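Local coordinates for protein mucus binding proteinn (Lactobacillus reuteri, PDB 4MT5) that probably mediates adhesion of lactobacilli to gastrointestinal mucus as a mucin-binding, cell-wall-anchored surface protein, of which this chain is one Mub repeat, at residues I93-E98 with K176-V181. Numbering follows the deposited sequence.
Sequences IHYVDE and KTVVYV
Two neighbouring strands of the Muc B2-like part of this ubiquitin-like beta-grasp repeat run parallel here, 93-96 beside 176-181, far out toward one end of the elongated chain. Four backbone bonds join them: His94 N to Lys176 O, Val178 N to His94 O, Val96 N to Val178 O and Tyr180 N to Val96 O. The middle two are nearly straight and run almost along the C=O axes, with Val96 N 2.8 Å from Val178 O, whereas in the fourth Tyr180 N sits above the carbonyl plane of Val96. Ile93, Tyr95, Lys176 and Val178 share one face of the sheet; His94, Val96, Thr177 and Val179 share the other.

Tyr180 runs outward from the strand, its CB 3.4 Å from Val96 O. With CG anti to its own carbonyl carbon (chi1 -81°), the ring is carried past Val96 O, which CD2 passes at 3.7 Å, toward Tyr95. CE2 then meets Tyr95 CD1 at 3.9 Å, an atom lying at the edge of the Tyr180 ring and in its plane. At the tip, OH hydrogen-bonds Pro150 O, tying the ring to the loop that also packs on Tyr95. The Tyr95 ring lies alongside Val178, its CD1 3.6 Å from Val178 CB, while Val178 CG2 meets Ile93 CG2 at 3.6 Å.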
ATOM      1  N   ILE A  93       9.302   2.961 -30.357  1.00 52.66           N
ATOM      2  CA  ILE A  93      10.118   2.692 -31.531  1.00 49.98           C
ATOM      3  C   ILE A  93      10.092   3.887 -32.468  1.00 48.60           C
ATOM      4  O   ILE A  93       9.025   4.322 -32.888  1.00 47.88           O
ATOM      5  CB  ILE A  93       9.614   1.474 -32.309  1.00 50.63           C
ATOM      6  CG1 ILE A  93       9.483   0.275 -31.382  1.00 48.32           C
ATOM      7  CG2 ILE A  93      10.598   1.135 -33.411  1.00 55.65           C
ATOM      8  CD1 ILE A  93      10.793  -0.071 -30.702  1.00 50.66           C
ATOM      9  N   HIS A  94      11.270   4.422 -32.777  1.00 53.80           N
ATOM     10  CA  HIS A  94      11.406   5.467 -33.798  1.00 55.29           C
ATOM     11  C   HIS A  94      11.842   4.869 -35.145  1.00 52.29           C
ATOM     12  O   HIS A  94      12.759   4.046 -35.207  1.00 50.64           O
ATOM     13  CB  HIS A  94      12.401   6.554 -33.362  1.00 51.80           C
ATOM     14  CG  HIS A  94      11.994   7.296 -32.126  1.00 54.10           C
ATOM     15  ND1 HIS A  94      10.808   7.993 -32.031  1.00 49.36           N
ATOM     16  CD2 HIS A  94      12.625   7.461 -30.936  1.00 54.86           C
ATOM     17  CE1 HIS A  94      10.722   8.548 -30.834  1.00 53.88           C
ATOM     18  NE2 HIS A  94      11.809   8.236 -30.148  1.00 55.85           N
ATOM     19  N   TYR A  95      11.179   5.286 -36.216  1.00 48.10           N
ATOM     20  CA  TYR A  95      11.547   4.847 -37.555  1.00 53.10           C
ATOM     21  C   TYR A  95      12.068   6.028 -38.399  1.00 54.32           C
ATOM     22  O   TYR A  95      11.294   6.891 -38.810  1.00 53.21           O
ATOM     23  CB  TYR A  95      10.348   4.181 -38.243  1.00 52.91           C
ATOM     24  CG  TYR A  95       9.748   2.995 -37.502  1.00 56.20           C
ATOM     25  CD1 TYR A  95      10.359   1.746 -37.526  1.00 58.73           C
ATOM     26  CD2 TYR A  95       8.553   3.122 -36.796  1.00 59.15           C
ATOM     27  CE1 TYR A  95       9.801   0.656 -36.858  1.00 59.51           C
ATOM     28  CE2 TYR A  95       7.987   2.038 -36.123  1.00 58.22           C
ATOM     29  CZ  TYR A  95       8.616   0.809 -36.160  1.00 59.61           C
ATOM     30  OH  TYR A  95       8.059  -0.263 -35.495  1.00 58.76           O
ATOM     31  N   VAL A  96      13.374   6.065 -38.664  1.00 55.96           N
ATOM     32  CA  VAL A  96      13.980   7.212 -39.351  1.00 56.60           C
ATOM     33  C   VAL A  96      14.749   6.861 -40.627  1.00 58.01           C
ATOM     34  O   VAL A  96      14.566   5.786 -41.193  1.00 60.51           O
ATOM     35  CB  VAL A  96      14.924   7.987 -38.411  1.00 55.72           C
ATOM     36  CG1 VAL A  96      14.147   8.561 -37.247  1.00 54.59           C
ATOM     37  CG2 VAL A  96      16.038   7.085 -37.913  1.00 56.40           C
ATOM     38  N   ASP A  97      15.598   7.789 -41.076  1.00 63.06           N
ATOM     39  CA  ASP A  97      16.522   7.555 -42.200  1.00 60.31           C
ATOM     40  C   ASP A  97      17.959   8.029 -41.908  1.00 59.58           C
ATOM     41  O   ASP A  97      18.378   8.095 -40.752  1.00 64.17           O
ATOM     42  CB  ASP A  97      15.988   8.174 -43.502  1.00 57.03           C
ATOM     43  CG  ASP A  97      15.832   9.694 -43.428  1.00 59.94           C
ATOM     44  OD1 ASP A  97      16.643  10.369 -42.751  1.00 59.96           O
ATOM     45  OD2 ASP A  97      14.897  10.218 -44.077  1.00 55.00           O
ATOM     46  N   GLU A  98      18.706   8.369 -42.954  1.00 60.86           N
ATOM     47  CA  GLU A  98      20.096   8.797 -42.799  1.00 61.06           C
ATOM     48  C   GLU A  98      20.177  10.169 -42.144  1.00 60.73           C
ATOM     49  O   GLU A  98      21.107  10.459 -41.380  1.00 57.59           O
ATOM     50  CB  GLU A  98      20.794   8.843 -44.158  1.00 64.17           C
ATOM     51  CG  GLU A  98      20.551   7.621 -45.025  1.00 63.88           C
ATOM     52  CD  GLU A  98      21.268   6.385 -44.516  1.00 65.98           C
ATOM     53  OE1 GLU A  98      22.061   6.496 -43.552  1.00 64.86           O
ATOM     54  OE2 GLU A  98      21.041   5.300 -45.091  1.00 68.36           O
ATOM     55  N   LYS A 176      14.030   2.713 -28.607  1.00 47.92           N
ATOM     56  CA  LYS A 176      14.756   1.973 -29.619  1.00 44.00           C
ATOM     57  C   LYS A 176      14.463   2.612 -30.971  1.00 49.10           C
ATOM     58  O   LYS A 176      13.302   2.861 -31.313  1.00 49.33           O
ATOM     59  CB  LYS A 176      14.294   0.517 -29.622  1.00 43.26           C
ATOM     60  CG  LYS A 176      15.379  -0.506 -29.387  1.00 38.21           C
ATOM     61  CD  LYS A 176      16.122  -0.298 -28.090  1.00 38.55           C
ATOM     62  CE  LYS A 176      16.944  -1.552 -27.779  1.00 47.91           C
ATOM     63  NZ  LYS A 176      17.943  -1.379 -26.680  1.00 48.87           N
ATOM     64  N   THR A 177      15.521   2.863 -31.741  1.00 56.83           N
ATOM     65  CA  THR A 177      15.411   3.543 -33.030  1.00 55.13           C
ATOM     66  C   THR A 177      15.735   2.624 -34.216  1.00 55.54           C
ATOM     67  O   THR A 177      16.748   1.923 -34.205  1.00 58.39           O
ATOM     68  CB  THR A 177      16.334   4.767 -33.055  1.00 53.22           C
ATOM     69  OG1 THR A 177      15.995   5.629 -31.959  1.00 58.96           O
ATOM     70  CG2 THR A 177      16.184   5.523 -34.356  1.00 54.73           C
ATOM     71  N   VAL A 178      14.865   2.623 -35.227  1.00 54.29           N
ATOM     72  CA  VAL A 178      15.109   1.876 -36.464  1.00 58.59           C
ATOM     73  C   VAL A 178      15.475   2.816 -37.621  1.00 59.02           C
ATOM     74  O   VAL A 178      14.735   3.759 -37.919  1.00 54.65           O
ATOM     75  CB  VAL A 178      13.877   1.057 -36.889  1.00 58.36           C
ATOM     76  CG1 VAL A 178      14.264   0.011 -37.920  1.00 61.93           C
ATOM     77  CG2 VAL A 178      13.259   0.396 -35.703  1.00 61.58           C
ATOM     78  N   VAL A 179      16.609   2.553 -38.274  1.00 63.66           N
ATOM     79  CA  VAL A 179      17.075   3.395 -39.383  1.00 62.35           C
ATOM     80  C   VAL A 179      16.915   2.699 -40.731  1.00 60.18           C
ATOM     81  O   VAL A 179      17.409   1.591 -40.939  1.00 56.96           O
ATOM     82  CB  VAL A 179      18.547   3.833 -39.222  1.00 56.13           C
ATOM     83  CG1 VAL A 179      18.922   4.791 -40.328  1.00 59.81           C
ATOM     84  CG2 VAL A 179      18.770   4.490 -37.880  1.00 54.74           C
ATOM     85  N   TYR A 180      16.218   3.369 -41.640  1.00 59.78           N
ATOM     86  CA  TYR A 180      15.982   2.849 -42.978  1.00 60.77           C
ATOM     87  C   TYR A 180      17.029   3.364 -43.965  1.00 65.53           C
ATOM     88  O   TYR A 180      17.224   4.576 -44.100  1.00 67.01           O
ATOM     89  CB  TYR A 180      14.583   3.248 -43.449  1.00 58.79           C
ATOM     90  CG  TYR A 180      13.471   2.366 -42.918  1.00 64.52           C
ATOM     91  CD1 TYR A 180      12.843   1.431 -43.743  1.00 64.13           C
ATOM     92  CD2 TYR A 180      13.045   2.469 -41.594  1.00 62.81           C
ATOM     93  CE1 TYR A 180      11.823   0.623 -43.266  1.00 66.01           C
ATOM     94  CE2 TYR A 180      12.023   1.658 -41.103  1.00 62.42           C
ATOM     95  CZ  TYR A 180      11.417   0.740 -41.945  1.00 65.04           C
ATOM     96  OH  TYR A 180      10.406  -0.063 -41.470  1.00 60.74           O
ATOM     97  N   VAL A 181      17.704   2.441 -44.649  1.00 68.10           N
ATOM     98  CA  VAL A 181      18.706   2.802 -45.655  1.00 63.69           C
ATOM     99  C   VAL A 181      18.090   2.806 -47.052  1.00 59.28           C
ATOM    100  O   VAL A 181      17.399   1.866 -47.436  1.00 59.12           O
ATOM    101  CB  VAL A 181      19.923   1.845 -45.618  1.00 60.68           C
ATOM    102  CG1 VAL A 181      20.814   2.070 -46.821  1.00 58.99           C
ATOM    103  CG2 VAL A 181      20.707   2.022 -44.314  1.00 55.46           C
TER